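Local coordinates for protein class D beta-lactamase (PDB 4IED) that probably hydrolyses the ring of beta-lactam antibiotics to substituted beta-amino acids, as a class D enzyme of the penicillin-recognising fold, at residues Leu185-Asp189 with Asp190-His194; Val243-Tyr246 with Phe247-Ile250. All coordinates share one frame; numbering follows the deposited sequence.

How the contacts relate
Contact 1 (L185-D189 with D190-H194) is the turn end of a beta hairpin at one border of the antiparallel sheet, since strand 184-187 is the outermost strand on that side. Contact 2 (V243-Y246 with F247-I250) comprises the last turns of helix 238-249, which packs on the same sheet, and the first residue after it. Each is partly buried. F191 and L193 of contact 1 and F247 of contact 2 all touch I215 of strand 208-216, whereas the lysines lie at the surface. Contact 1 relies on cross-strand backbone bonds and a carboxylate beside a phenyl ring; contact 2 relies on helical bonds and paired aromatic rings. A salt bridge, E186 OE1 to R244 NH1 at 2.8 Å, joins them.

Contact 1 (Leu185-Asp189 with Asp190-His194)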
# COMPACT_ATOMS: atom_id res chain seq x y z
N LEU A 185 -5.81 6.46 8.38
CA LEU A 185 -4.91 6.25 9.51
C LEU A 185 -4.99 7.32 10.56
O LEU A 185 -5.16 7.06 11.72
CB LEU A 185 -3.49 6.12 8.99
CG LEU A 185 -3.15 4.93 8.04
CD1 LEU A 185 -1.71 5.10 7.53
CD2 LEU A 185 -3.45 3.58 8.65
N GLU A 186 -4.98 8.59 10.12
CA GLU A 186 -5.09 9.70 11.11
C GLU A 186 -5.79 10.83 10.43
O GLU A 186 -5.32 11.38 9.39
CB GLU A 186 -3.68 10.20 11.50
CG GLU A 186 -3.71 11.36 12.47
CD GLU A 186 -2.39 11.93 12.98
OE1 GLU A 186 -1.35 11.36 12.58
OE2 GLU A 186 -2.39 12.87 13.78
N LYS A 187 -6.96 11.18 11.02
CA LYS A 187 -7.80 12.31 10.56
C LYS A 187 -7.68 13.40 11.59
O LYS A 187 -8.05 13.23 12.75
CB LYS A 187 -9.26 11.87 10.45
CG LYS A 187 -10.20 12.92 9.83
CD LYS A 187 -11.00 13.74 10.85
CE LYS A 187 -12.00 14.71 10.23
NZ LYS A 187 -11.29 15.75 9.51
N LYS A 188 -7.17 14.55 11.13
CA LYS A 188 -7.08 15.78 11.93
C LYS A 188 -7.75 16.94 11.17
O LYS A 188 -8.14 16.77 10.00
CB LYS A 188 -5.62 16.15 12.28
CG LYS A 188 -4.95 15.12 13.24
CD LYS A 188 -5.61 15.12 14.64
CE LYS A 188 -4.78 14.56 15.81
NZ LYS A 188 -4.42 13.18 15.51
N ASP A 189 -7.88 18.12 11.80
CA ASP A 189 -8.55 19.19 11.14
C ASP A 189 -7.84 19.55 9.83
O ASP A 189 -8.54 19.91 8.86
CB ASP A 189 -8.64 20.44 12.04
CG ASP A 189 -9.56 20.26 13.24
OD1 ASP A 189 -10.33 19.28 13.30
OD2 ASP A 189 -9.65 21.25 14.03
N ASP A 190 -6.54 19.57 9.84
CA ASP A 190 -5.78 20.11 8.74
C ASP A 190 -5.22 19.11 7.76
O ASP A 190 -4.60 19.49 6.78
CB ASP A 190 -4.63 20.95 9.28
CG ASP A 190 -5.09 22.10 10.18
OD1 ASP A 190 -6.02 22.80 9.79
OD2 ASP A 190 -4.45 22.30 11.23
N PHE A 191 -5.41 17.82 8.04
CA PHE A 191 -4.96 16.81 7.08
C PHE A 191 -5.65 15.49 7.43
O PHE A 191 -6.09 15.29 8.56
CB PHE A 191 -3.41 16.60 7.19
CG PHE A 191 -2.99 15.97 8.45
CD1 PHE A 191 -2.82 14.60 8.52
CD2 PHE A 191 -2.64 16.73 9.54
CE1 PHE A 191 -2.45 14.03 9.72
CE2 PHE A 191 -2.30 16.14 10.78
CZ PHE A 191 -2.17 14.80 10.81
N ILE A 192 -5.71 14.59 6.45
CA ILE A 192 -6.10 13.18 6.70
C ILE A 192 -5.08 12.30 5.93
O ILE A 192 -4.83 12.47 4.73
CB ILE A 192 -7.56 12.92 6.24
CG1 ILE A 192 -7.92 11.51 6.64
CG2 ILE A 192 -7.82 13.19 4.84
CD1 ILE A 192 -9.39 11.26 6.49
N LEU A 193 -4.48 11.40 6.70
CA LEU A 193 -3.47 10.44 6.25
C LEU A 193 -4.18 9.10 6.04
O LEU A 193 -4.83 8.60 6.94
CB LEU A 193 -2.43 10.29 7.31
CG LEU A 193 -1.41 9.16 7.17
CD1 LEU A 193 -0.57 9.28 5.92
CD2 LEU A 193 -0.56 8.97 8.43
N HIS A 194 -4.04 8.59 4.82
CA HIS A 194 -4.41 7.24 4.41
C HIS A 194 -3.14 6.46 4.03
O HIS A 194 -2.14 6.99 3.55
CB HIS A 194 -5.22 7.30 3.16
CG HIS A 194 -6.54 8.00 3.29
ND1 HIS A 194 -6.76 9.36 3.29
CD2 HIS A 194 -7.76 7.43 3.26
CE1 HIS A 194 -8.07 9.58 3.36
NE2 HIS A 194 -8.69 8.42 3.27
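E186 and F191 meet across the end of an antiparallel beta hairpin, whose strand segments 185-187 and 192-194 run at 165° to one another. The side chain of E186 can be followed outward across the CE1-CZ edge of the phenyl ring. CB faces CB of L193, its partner in a hydrogen-bonded pair; CG, placed anti to the backbone N (chi1 178°), reaches CE1 of F191, and CD of E186 lies 3.6 Å from CZ of F191. The carboxylate ends at the ring's edge, its plane turned 73° from that of the ring, with OE1 in the ring plane and OE2 of E186 3.5 Å from CZ of F191. OE2 of E186 also takes a 2.7 Å salt bridge from NZ of K188, on its anti side and tilted out of the carboxylate plane. The same lysine lays its CB over one face of the F191 ring in a CH-pi contact, 4.1 Å from the centroid. Its backbone N donates to O of F191. Further from the turn, L185 and E186 both oppose L193 in a classic beta bulge: O of L193 accepts from N of L185 at 2.8 Å and from N of E186 at 3.2 Å.

Contact 2 (Val243-Tyr246 with Phe247-Ile250); sequences VREY and FKNI
Contact 2 is a local contact along the last turns of helix 238-249, made of i to i+4 bonds and packing plus a ring pair between consecutive residues. V243, Y246 and F247 rest on F31 and V33 of strand 29-35 and on F211 and I215 of strand 208-216. The backbone evidence is a run of helical bonds: N of F247 to O of V243 at 3.0 Å, N of K248 to O of R244, N of N249 to O of E245, and N of I250 to O of Y246 at 3.2 Å. I250 is the first residue to leave helical backbone angles, so this last bond marks the finish of the helix. On the buried side Y246 and F247 form a T-shaped pair, planes at 77° and centroids 5.2 Å apart, in which the tyrosine supplies the edge. CD2 of Y246 stands 3.9 Å above the plane of the F247 ring, over its centre. The tyrosine ring is swung there with CG anti to the backbone N (chi1 171°). V243 lies alongside F247 and brings CG1 to the ring's edge, 3.7 Å from CD2 of F247. CD1 of I250 comes within 3.7 Å of CE2 of Y246. R244 pairs through NE with E240, one turn back in the same helix. The chemistry implies a two-sided helix end: V243, Y246 and F247 apolar toward the sheet, Y246 also meeting M18 of helix 16-25, and R244 linking to E186 on strand 184-187.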
# COMPACT_ATOMS: atom_id res chain seq x y z
N VAL A 243 8.35 8.85 6.82
CA VAL A 243 7.25 9.58 6.16
C VAL A 243 6.68 10.71 6.99
O VAL A 243 6.57 11.87 6.50
CB VAL A 243 6.16 8.60 5.70
CG1 VAL A 243 4.97 9.38 5.09
CG2 VAL A 243 6.72 7.65 4.66
N ARG A 244 6.42 10.44 8.27
CA ARG A 244 5.90 11.53 9.14
C ARG A 244 6.91 12.61 9.32
O ARG A 244 6.58 13.78 9.41
CB ARG A 244 5.43 10.91 10.46
CG ARG A 244 4.15 10.15 10.40
CD ARG A 244 3.72 9.51 11.72
NE ARG A 244 2.38 8.99 11.65
CZ ARG A 244 1.31 9.70 11.95
NH1 ARG A 244 1.37 10.97 12.28
NH2 ARG A 244 0.11 9.11 11.84
N GLU A 245 8.22 12.29 9.40
CA GLU A 245 9.22 13.33 9.64
C GLU A 245 9.23 14.27 8.43
O GLU A 245 9.31 15.49 8.57
CB GLU A 245 10.60 12.70 9.93
CG GLU A 245 10.69 12.15 11.36
CD GLU A 245 12.03 11.59 11.82
OE1 GLU A 245 13.08 12.17 11.46
OE2 GLU A 245 11.95 10.60 12.67
N TYR A 246 9.17 13.74 7.21
CA TYR A 246 9.14 14.60 6.04
C TYR A 246 7.88 15.47 6.05
O TYR A 246 7.95 16.70 5.79
CB TYR A 246 9.14 13.74 4.74
CG TYR A 246 8.89 14.56 3.48
CD1 TYR A 246 9.90 15.29 2.94
CD2 TYR A 246 7.65 14.62 2.89
CE1 TYR A 246 9.76 16.13 1.84
CE2 TYR A 246 7.46 15.49 1.78
CZ TYR A 246 8.51 16.19 1.26
OH TYR A 246 8.38 17.00 0.13
N PHE A 247 6.71 14.88 6.30
CA PHE A 247 5.47 15.70 6.27
C PHE A 247 5.36 16.70 7.42
O PHE A 247 4.73 17.74 7.25
CB PHE A 247 4.25 14.83 6.12
CG PHE A 247 4.08 14.28 4.73
CD1 PHE A 247 3.74 15.16 3.68
CD2 PHE A 247 4.18 12.95 4.48
CE1 PHE A 247 3.64 14.73 2.43
CE2 PHE A 247 4.05 12.51 3.15
CZ PHE A 247 3.73 13.39 2.16
N LYS A 248 6.11 16.47 8.51
CA LYS A 248 6.18 17.48 9.59
C LYS A 248 7.10 18.61 9.10
O LYS A 248 6.77 19.83 9.32
CB LYS A 248 6.70 16.84 10.86
CG LYS A 248 5.59 16.06 11.61
CD LYS A 248 5.98 15.38 12.88
CE LYS A 248 7.07 14.29 12.76
NZ LYS A 248 7.50 13.84 14.08
N ASN A 249 8.21 18.30 8.41
CA ASN A 249 9.14 19.31 7.86
C ASN A 249 8.48 20.31 6.92
O ASN A 249 8.81 21.48 6.90
CB ASN A 249 10.28 18.60 7.12
CG ASN A 249 11.34 19.57 6.61
OD1 ASN A 249 11.49 19.78 5.40
ND2 ASN A 249 12.09 20.11 7.50
N ILE A 250 7.52 19.83 6.16
CA ILE A 250 6.82 20.63 5.22
C ILE A 250 5.44 21.11 5.74
O ILE A 250 4.62 21.66 5.01
CB ILE A 250 6.72 20.07 3.80
CG1 ILE A 250 5.92 18.78 3.74
CG2 ILE A 250 8.07 19.79 3.18
CD1 ILE A 250 5.41 18.49 2.34